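Local coordinates for protein borrelidin polyketide synthase, type I (Streptomyces parvulus, PDB 6OBT) that probably dehydrates a beta-hydroxyacyl intermediate to an alpha,beta-unsaturated one through its dehydratase domain during modular assembly of the polyketide borrelidin, at residues A[53-65]-A[113-127]. Sequence-based numbering, arbitrary orientation.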
# COMPACT_ATOMS: atom_id res chain seq x y z
N ASP A 53 -3.90 8.68 -6.07
CA ASP A 53 -4.28 8.43 -7.45
C ASP A 53 -5.78 8.53 -7.71
O ASP A 53 -6.20 8.62 -8.87
CB ASP A 53 -3.79 7.02 -7.83
CG ASP A 53 -3.18 6.95 -9.21
OD1 ASP A 53 -3.91 7.20 -10.20
OD2 ASP A 53 -1.98 6.61 -9.31
N GLY A 54 -6.60 8.52 -6.66
CA GLY A 54 -7.92 7.94 -6.79
C GLY A 54 -7.88 6.42 -6.78
O GLY A 54 -8.94 5.78 -6.86
N GLN A 55 -6.70 5.84 -6.66
CA GLN A 55 -6.53 4.40 -6.60
C GLN A 55 -6.66 3.90 -5.18
O GLN A 55 -6.34 4.59 -4.21
CB GLN A 55 -5.15 3.98 -7.12
CG GLN A 55 -5.11 3.69 -8.59
CD GLN A 55 -3.84 2.96 -9.00
OE1 GLN A 55 -2.81 3.05 -8.32
NE2 GLN A 55 -3.91 2.25 -10.12
N ARG A 56 -7.12 2.65 -5.06
CA ARG A 56 -7.15 1.93 -3.80
C ARG A 56 -6.59 0.55 -4.05
O ARG A 56 -7.00 -0.11 -5.02
CB ARG A 56 -8.56 1.82 -3.21
CG ARG A 56 -9.28 3.14 -2.98
CD ARG A 56 -10.55 2.89 -2.16
NE ARG A 56 -10.28 2.12 -0.95
CZ ARG A 56 -11.22 1.70 -0.10
NH1 ARG A 56 -12.50 1.96 -0.34
NH2 ARG A 56 -10.88 1.00 0.98
N VAL A 57 -5.70 0.08 -3.18
CA VAL A 57 -5.04 -1.20 -3.37
C VAL A 57 -5.30 -2.07 -2.15
O VAL A 57 -5.06 -1.63 -1.02
CB VAL A 57 -3.53 -1.04 -3.62
CG1 VAL A 57 -2.86 -2.42 -3.75
CG2 VAL A 57 -3.29 -0.21 -4.87
N TRP A 58 -5.80 -3.29 -2.37
CA TRP A 58 -5.90 -4.29 -1.32
C TRP A 58 -4.69 -5.20 -1.43
O TRP A 58 -4.27 -5.56 -2.53
CB TRP A 58 -7.20 -5.11 -1.43
CG TRP A 58 -8.44 -4.35 -0.96
CD1 TRP A 58 -9.13 -4.52 0.22
CD2 TRP A 58 -9.12 -3.31 -1.66
NE1 TRP A 58 -10.20 -3.65 0.28
CE2 TRP A 58 -10.21 -2.90 -0.86
CE3 TRP A 58 -8.90 -2.68 -2.89
CZ2 TRP A 58 -11.07 -1.88 -1.26
CZ3 TRP A 58 -9.77 -1.67 -3.28
CH2 TRP A 58 -10.84 -1.28 -2.47
N THR A 59 -4.12 -5.57 -0.28
CA THR A 59 -2.86 -6.31 -0.26
C THR A 59 -2.97 -7.49 0.68
O THR A 59 -3.69 -7.45 1.68
CB THR A 59 -1.66 -5.41 0.20
OG1 THR A 59 -1.80 -5.08 1.59
CG2 THR A 59 -1.59 -4.12 -0.60
N GLY A 60 -2.24 -8.55 0.34
CA GLY A 60 -2.15 -9.70 1.21
C GLY A 60 -0.99 -10.58 0.83
O GLY A 60 -0.31 -10.36 -0.17
N ARG A 61 -0.78 -11.61 1.65
CA ARG A 61 0.20 -12.66 1.40
C ARG A 61 -0.52 -14.01 1.37
O ARG A 61 -1.23 -14.35 2.32
CB ARG A 61 1.26 -12.69 2.50
CG ARG A 61 2.45 -13.58 2.20
CD ARG A 61 3.51 -13.45 3.28
NE ARG A 61 3.03 -13.90 4.58
CZ ARG A 61 3.76 -13.88 5.70
NH1 ARG A 61 5.01 -13.43 5.67
NH2 ARG A 61 3.24 -14.32 6.84
N LEU A 62 -0.32 -14.77 0.29
CA LEU A 62 -0.92 -16.10 0.14
C LEU A 62 0.16 -17.17 0.26
O LEU A 62 1.24 -17.05 -0.34
CB LEU A 62 -1.63 -16.24 -1.20
CG LEU A 62 -2.91 -15.44 -1.45
CD1 LEU A 62 -3.57 -15.90 -2.74
CD2 LEU A 62 -3.88 -15.54 -0.26
N SER A 63 -0.14 -18.21 1.02
CA SER A 63 0.73 -19.38 1.11
C SER A 63 -0.11 -20.54 1.63
O SER A 63 -1.14 -20.34 2.27
CB SER A 63 1.94 -19.12 2.01
OG SER A 63 1.60 -19.19 3.38
N LEU A 64 0.35 -21.75 1.35
CA LEU A 64 -0.40 -22.90 1.85
C LEU A 64 -0.28 -23.07 3.36
O LEU A 64 -1.24 -23.54 3.99
CB LEU A 64 0.04 -24.17 1.12
CG LEU A 64 -0.32 -24.11 -0.37
CD1 LEU A 64 0.58 -25.01 -1.21
CD2 LEU A 64 -1.80 -24.45 -0.62
N PRO A 65 0.83 -22.70 4.01
CA PRO A 65 0.82 -22.75 5.49
C PRO A 65 -0.18 -21.79 6.11
O PRO A 65 -0.67 -22.05 7.22
CB PRO A 65 2.26 -22.42 5.86
CG PRO A 65 3.04 -22.95 4.70
CD PRO A 65 2.21 -22.62 3.50
N LEU A 113 0.51 -22.37 -6.48
CA LEU A 113 1.09 -22.29 -5.15
C LEU A 113 1.97 -23.52 -4.91
O LEU A 113 1.47 -24.65 -4.88
CB LEU A 113 0.01 -22.18 -4.08
CG LEU A 113 -0.80 -20.88 -4.12
CD1 LEU A 113 -2.03 -20.96 -3.22
CD2 LEU A 113 0.08 -19.70 -3.74
N GLY A 114 3.27 -23.29 -4.77
CA GLY A 114 4.14 -24.36 -4.35
C GLY A 114 3.97 -24.67 -2.88
O GLY A 114 3.35 -23.91 -2.14
N ALA A 115 4.51 -25.81 -2.47
CA ALA A 115 4.49 -26.16 -1.05
C ALA A 115 5.22 -25.11 -0.23
O ALA A 115 4.79 -24.76 0.88
CB ALA A 115 5.11 -27.54 -0.84
N SER A 116 6.33 -24.59 -0.76
CA SER A 116 7.19 -23.63 -0.09
C SER A 116 6.82 -22.18 -0.40
O SER A 116 7.30 -21.28 0.29
CB SER A 116 8.65 -23.88 -0.49
OG SER A 116 9.04 -23.03 -1.56
N ASP A 117 5.97 -21.95 -1.39
CA ASP A 117 5.83 -20.62 -1.96
C ASP A 117 5.12 -19.66 -1.01
O ASP A 117 4.22 -20.04 -0.26
CB ASP A 117 5.06 -20.69 -3.29
CG ASP A 117 5.92 -21.20 -4.43
OD1 ASP A 117 7.15 -21.30 -4.27
OD2 ASP A 117 5.35 -21.49 -5.50
N THR A 118 5.56 -18.41 -1.05
CA THR A 118 4.81 -17.30 -0.48
C THR A 118 4.66 -16.25 -1.56
O THR A 118 5.60 -16.01 -2.33
CB THR A 118 5.50 -16.75 0.76
OG1 THR A 118 4.66 -15.76 1.37
CG2 THR A 118 6.85 -16.13 0.41
N VAL A 119 3.48 -15.66 -1.68
CA VAL A 119 3.20 -14.77 -2.79
C VAL A 119 2.52 -13.52 -2.27
O VAL A 119 1.55 -13.61 -1.50
CB VAL A 119 2.32 -15.47 -3.85
CG1 VAL A 119 2.10 -14.56 -5.02
CG2 VAL A 119 2.98 -16.74 -4.33
N GLN A 120 3.01 -12.35 -2.68
CA GLN A 120 2.31 -11.10 -2.42
C GLN A 120 1.19 -10.93 -3.44
O GLN A 120 1.37 -11.18 -4.63
CB GLN A 120 3.28 -9.91 -2.50
CG GLN A 120 4.35 -9.91 -1.42
CD GLN A 120 5.37 -8.81 -1.64
OE1 GLN A 120 5.83 -8.59 -2.76
NE2 GLN A 120 5.73 -8.10 -0.57
N VAL A 121 0.03 -10.50 -2.97
CA VAL A 121 -1.11 -10.29 -3.86
C VAL A 121 -1.56 -8.84 -3.77
O VAL A 121 -1.45 -8.20 -2.72
CB VAL A 121 -2.26 -11.27 -3.54
CG1 VAL A 121 -1.75 -12.69 -3.68
CG2 VAL A 121 -2.77 -11.06 -2.14
N ARG A 122 -2.04 -8.31 -4.89
CA ARG A 122 -2.61 -6.97 -4.95
C ARG A 122 -3.95 -6.99 -5.67
O ARG A 122 -4.10 -7.66 -6.69
CB ARG A 122 -1.70 -6.00 -5.68
CG ARG A 122 -0.29 -5.95 -5.13
CD ARG A 122 -0.27 -5.22 -3.79
NE ARG A 122 1.10 -4.96 -3.36
CZ ARG A 122 1.77 -5.69 -2.47
NH1 ARG A 122 1.18 -6.75 -1.92
NH2 ARG A 122 3.02 -5.37 -2.15
N VAL A 123 -4.91 -6.21 -5.16
CA VAL A 123 -6.12 -5.88 -5.90
C VAL A 123 -6.13 -4.37 -6.07
O VAL A 123 -6.18 -3.63 -5.08
CB VAL A 123 -7.39 -6.36 -5.18
CG1 VAL A 123 -8.60 -6.17 -6.08
CG2 VAL A 123 -7.27 -7.85 -4.79
N VAL A 124 -6.13 -3.91 -7.31
CA VAL A 124 -5.94 -2.50 -7.62
C VAL A 124 -7.22 -1.96 -8.23
O VAL A 124 -7.61 -2.38 -9.33
CB VAL A 124 -4.76 -2.28 -8.58
CG1 VAL A 124 -4.70 -0.83 -8.98
CG2 VAL A 124 -3.44 -2.73 -7.92
N VAL A 125 -7.86 -1.02 -7.54
CA VAL A 125 -9.11 -0.44 -8.00
C VAL A 125 -8.86 1.01 -8.35
O VAL A 125 -8.32 1.77 -7.53
CB VAL A 125 -10.22 -0.59 -6.94
CG1 VAL A 125 -11.49 0.12 -7.41
CG2 VAL A 125 -10.49 -2.09 -6.67
N THR A 126 -9.24 1.40 -9.57
CA THR A 126 -8.91 2.71 -10.10
C THR A 126 -10.17 3.41 -10.58
O THR A 126 -10.97 2.83 -11.33
CB THR A 126 -7.89 2.60 -11.25
OG1 THR A 126 -6.78 1.80 -10.81
CG2 THR A 126 -7.38 3.98 -11.64
N GLU A 127 -10.36 4.65 -10.15
CA GLU A 127 -11.51 5.42 -10.62
C GLU A 127 -11.32 5.77 -12.09
O GLU A 127 -10.20 5.82 -12.61
CB GLU A 127 -11.70 6.68 -9.78
CG GLU A 127 -12.11 6.40 -8.34
CD GLU A 127 -11.72 7.52 -7.39
OE1 GLU A 127 -11.85 8.70 -7.77
OE2 GLU A 127 -11.29 7.21 -6.25
O HOH W 1 -10.61 3.54 -6.24
O HOH W 2 2.71 -21.92 -0.56
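The W58 indole overlaps V125 obliquely, its CZ3 3.5 Å from V125 CG2, while W58 CB meets V123 CB. With V125 CG1 anti to the backbone N (chi1 176°), CG2 falls beside that N and meets the indole. V123 O sits at the indole edge, in plane, and accepts a bond from W58 N (2.8 Å). L62 crosses V121 at about a right angle, L62 CG lying 3.7 Å from V121 CG1. G60 has no side chain, and V121 CG2 packs directly on its backbone, 3.2 Å from G60 O. On this largely apolar face R56, paired with D50, sets its guanidinium against W58 CZ2. Helix 83-97 continues it: L89 touches V123, A93 touches V125 and W58, and Q96 OE1 accepts from W58 NE1.

On the other face V57 and V124 lie side by side, and R122 CD passes 3.6 Å from T59 CG2. R122 is bent at chi2 (-73°), and its NH1 donates to V121 O from above the carbonyl plane, opposite G60 N. Near the strand end, Q55 NE2 donates to T126 OG1 (3.0 Å).

Eight backbone hydrogen bonds, from R56–V125 to L62–V119, join these antiparallel strands in one hot-dog of the double hot-dog fold of polyketide synthase dehydratases. At the dimer interface, the buried R122 charge is probably solvated by backbone carbonyls of V121 and of D50 and G36 of the second subunit.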